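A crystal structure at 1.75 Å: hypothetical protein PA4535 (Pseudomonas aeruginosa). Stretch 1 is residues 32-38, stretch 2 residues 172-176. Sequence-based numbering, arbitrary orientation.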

ATOM      1  N   TRP A  32       3.571  11.066   1.024  1.00 14.18           N
ATOM      2  CA  TRP A  32       2.125  11.223   0.939  1.00 14.08           C
ATOM      3  C   TRP A  32       1.454   9.857   1.117  1.00 13.52           C
ATOM      4  O   TRP A  32       0.494   9.746   1.864  1.00 13.13           O
ATOM      5  N   VAL A  33       1.975   8.821   0.458  1.00 12.86           N
ATOM      6  CA  VAL A  33       1.419   7.464   0.613  1.00 12.36           C
ATOM      7  C   VAL A  33       1.471   7.021   2.083  1.00 12.42           C
ATOM      8  O   VAL A  33       0.487   6.503   2.629  1.00 12.43           O
ATOM      9  N   CYS A  34       2.622   7.223   2.714  1.00 12.71           N
ATOM     10  CA  CYS A  34       2.781   6.888   4.128  1.00 12.40           C
ATOM     11  C   CYS A  34       1.761   7.641   4.985  1.00 12.58           C
ATOM     12  O   CYS A  34       1.143   7.054   5.862  1.00 12.29           O
ATOM     13  N   GLN A  35       1.585   8.937   4.737  1.00 12.69           N
ATOM     14  CA  GLN A  35       0.598   9.697   5.516  1.00 13.85           C
ATOM     15  C   GLN A  35      -0.812   9.148   5.349  1.00 13.53           C
ATOM     16  O   GLN A  35      -1.532   8.998   6.333  1.00 13.65           O
ATOM     17  N   ARG A  36      -1.205   8.844   4.111  1.00 13.36           N
ATOM     18  CA  ARG A  36      -2.551   8.293   3.842  1.00 13.54           C
ATOM     19  C   ARG A  36      -2.754   6.969   4.581  1.00 13.57           C
ATOM     20  O   ARG A  36      -3.825   6.703   5.139  1.00 14.10           O
ATOM     21  N   PHE A  37      -1.713   6.141   4.588  1.00 13.31           N
ATOM     22  CA  PHE A  37      -1.750   4.843   5.278  1.00 13.03           C
ATOM     23  C   PHE A  37      -1.894   5.021   6.790  1.00 13.28           C
ATOM     24  O   PHE A  37      -2.734   4.376   7.424  1.00 13.13           O
ATOM     25  N   LEU A  38      -1.090   5.906   7.372  1.00 13.70           N
ATOM     26  CA  LEU A  38      -1.158   6.157   8.815  1.00 13.85           C
ATOM     27  C   LEU A  38      -2.528   6.730   9.202  1.00 14.99           C
ATOM     28  O   LEU A  38      -3.090   6.362  10.235  1.00 15.24           O
ATOM     29  N   LEU A 172       4.194  -6.184   4.996  1.00 11.72           N
ATOM     30  CA  LEU A 172       3.665  -5.758   3.706  1.00 11.51           C
ATOM     31  C   LEU A 172       2.279  -5.236   3.976  1.00 11.49           C
ATOM     32  O   LEU A 172       1.475  -5.911   4.617  1.00 11.10           O
ATOM     33  N   SER A 173       2.024  -4.035   3.474  1.00 11.77           N
ATOM     34  CA  SER A 173       0.741  -3.370   3.629  1.00 12.02           C
ATOM     35  C   SER A 173       0.321  -2.772   2.297  1.00 12.44           C
ATOM     36  O   SER A 173       1.167  -2.505   1.436  1.00 12.18           O
HETATM   37  N   MSE A 174      -0.989  -2.571   2.140  1.00 12.83           N
HETATM   38  CA  MSE A 174      -1.556  -1.892   0.974  1.00 14.06           C
HETATM   39  C   MSE A 174      -2.428  -0.723   1.408  1.00 13.12           C
HETATM   40  O   MSE A 174      -3.101  -0.768   2.442  1.00 12.08           O
ATOM     41  N   VAL A 175      -2.428   0.318   0.596  1.00 12.58           N
ATOM     42  CA  VAL A 175      -3.359   1.428   0.786  1.00 12.82           C
ATOM     43  C   VAL A 175      -3.786   1.931  -0.587  1.00 13.25           C
ATOM     44  O   VAL A 175      -3.011   1.911  -1.533  1.00 13.30           O
ATOM     45  N   GLY A 176      -5.038   2.358  -0.695  1.00 13.67           N
ATOM     46  CA  GLY A 176      -5.520   2.995  -1.912  1.00 13.96           C
ATOM     47  C   GLY A 176      -6.672   3.903  -1.549  1.00 14.19           C
ATOM     48  O   GLY A 176      -7.009   4.037  -0.380  1.00 14.25           O
TER

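The contact between residues 32-38 and 172-176 of PA4535 is a small, essentially apolar helix-on-strand packing, in which a helix lies almost perpendicular across a strand and no hydrogen bond joins the two. The axes cross at 89° and approach to 8.9 Å, and the two stretches together bury 221 Å². At so steep a crossing the partners can meet over a short length only, and the side chains gather around one pair of residues, Phe37 and Val175, whose CA atoms lie 5.9 Å apart.

The alternation of a β-strand decides what the strand offers. Ser173 (chi1 m) and Val175 (chi1 p) point toward the helix, whereas the intervening selenomethionine, Met174, points away and contributes through its backbone: O of Met174 lies 4.3 Å from CE1 of Phe37. On the helix, residues spaced by four share a side, and Val33 and Phe37, both with chi1 t and with CA-to-CB bonds sideways to the strand, sit one turn apart, their backbones linked by the hydrogen bond from Phe37 N to Val33 O at 3.0 Å.

Val175 packs against both. CG1 of Val175 meets CG1 of Val33 at 3.8 Å, CB of Val175 lies 4.1 Å from CD1 of Phe37, and CG2 of Val175 reaches the helix backbone, 4.1 Å from CA of Phe37. The aromatic ring extends along the strand as far as Ser173, where CZ of Phe37 comes within 3.4 Å of OG of Ser173. This is a close van der Waals approach, since a ring carbon gives the hydroxyl no conventional polar partner.

Arg36 illustrates how a long side chain can start toward a neighbour and finish elsewhere. Its CA-to-CB bond points toward the strand, but the end of the side chain, with chi1 and chi2 both m and chi3 p, leads away, and its NE and NH1 hydrogen-bond elsewhere in the structure.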

ATOM      1  CB  TRP A  32       1.750  11.876  -0.405  1.00 14.84           C
ATOM      2  CG  TRP A  32       0.265  11.986  -0.722  1.00 15.21           C
ATOM      3  CD1 TRP A  32      -0.542  13.059  -0.496  1.00 16.25           C
ATOM      4  CD2 TRP A  32      -0.546  11.001  -1.376  1.00 15.23           C
ATOM      5  NE1 TRP A  32      -1.824  12.797  -0.943  1.00 14.93           N
ATOM      6  CE2 TRP A  32      -1.850  11.540  -1.493  1.00 15.68           C
ATOM      7  CE3 TRP A  32      -0.298   9.706  -1.873  1.00 16.49           C
ATOM      8  CZ2 TRP A  32      -2.906  10.831  -2.081  1.00 15.80           C
ATOM      9  CZ3 TRP A  32      -1.351   8.994  -2.467  1.00 17.36           C
ATOM     10  CH2 TRP A  32      -2.641   9.563  -2.567  1.00 15.26           C
ATOM     11  CB  VAL A  33       2.151   6.436  -0.274  1.00 11.89           C
ATOM     12  CG1 VAL A  33       1.714   5.017   0.070  1.00 13.11           C
ATOM     13  CG2 VAL A  33       1.867   6.721  -1.756  1.00 12.26           C
ATOM     14  CB  CYS A  34       4.210   7.180   4.594  1.00 12.88           C
ATOM     15  SG  CYS A  34       5.439   6.109   3.791  1.00 14.39           S
ATOM     16  CB  GLN A  35       0.625  11.175   5.142  1.00 14.28           C
ATOM     17  CG  GLN A  35       1.803  11.926   5.726  1.00 16.48           C
ATOM     18  CD  GLN A  35       1.676  13.418   5.488  1.00 18.85           C
ATOM     19  OE1 GLN A  35       0.665  14.034   5.836  1.00 21.81           O
ATOM     20  NE2 GLN A  35       2.684  14.000   4.891  1.00 20.49           N
ATOM     21  CB  ARG A  36      -2.780   8.095   2.334  1.00 13.52           C
ATOM     22  CG  ARG A  36      -2.737   9.389   1.459  1.00 14.43           C
ATOM     23  CD  ARG A  36      -3.755  10.500   1.876  1.00 16.30           C
ATOM     24  NE  ARG A  36      -3.421  11.267   3.087  1.00 18.87           N
ATOM     25  CZ  ARG A  36      -2.428  12.153   3.206  1.00 21.88           C
ATOM     26  NH1 ARG A  36      -2.245  12.798   4.357  1.00 22.39           N
ATOM     27  NH2 ARG A  36      -1.594  12.394   2.202  1.00 22.51           N
ATOM     28  CB  PHE A  37      -0.468   4.071   4.919  1.00 13.27           C
ATOM     29  CG  PHE A  37      -0.313   2.747   5.610  1.00 12.51           C
ATOM     30  CD1 PHE A  37      -1.242   1.728   5.423  1.00 11.51           C
ATOM     31  CD2 PHE A  37       0.812   2.496   6.394  1.00 13.97           C
ATOM     32  CE1 PHE A  37      -1.075   0.493   6.030  1.00 11.89           C
ATOM     33  CE2 PHE A  37       0.990   1.263   7.018  1.00 14.79           C
ATOM     34  CZ  PHE A  37       0.036   0.249   6.825  1.00 14.24           C
ATOM     35  CB  LEU A  38      -0.017   7.089   9.265  1.00 13.72           C
ATOM     36  CG  LEU A  38       1.402   6.514   9.118  1.00 13.81           C
ATOM     37  CD1 LEU A  38       2.430   7.599   9.422  1.00 17.03           C
ATOM     38  CD2 LEU A  38       1.623   5.281   9.988  1.00 15.79           C
ATOM     39  CB  LEU A 172       3.601  -6.923   2.723  1.00 11.63           C
ATOM     40  CG  LEU A 172       2.906  -6.681   1.370  1.00 11.08           C
ATOM     41  CD1 LEU A 172       3.589  -5.570   0.558  1.00 10.28           C
ATOM     42  CD2 LEU A 172       2.865  -7.965   0.575  1.00 12.40           C
ATOM     43  CB  SER A 173       0.827  -2.271   4.686  1.00 12.46           C
ATOM     44  OG  SER A 173       1.291  -2.775   5.927  1.00 12.94           O
HETATM   45  CB  MSE A 174      -2.449  -2.831   0.157  1.00 14.00           C
HETATM   46  CG  MSE A 174      -1.804  -4.065  -0.442  1.00 17.48           C
HETATM   47 SE   MSE A 174      -3.117  -5.077  -1.256  1.00 18.35          SE
HETATM   48  CE  MSE A 174      -4.165  -5.482   0.089  1.00 23.55           C
ATOM     49  CB  VAL A 175      -2.748   2.568   1.651  1.00 13.03           C
ATOM     50  CG1 VAL A 175      -1.537   3.221   0.963  1.00 12.68           C
ATOM     51  CG2 VAL A 175      -3.817   3.638   1.992  1.00 13.56           C
TER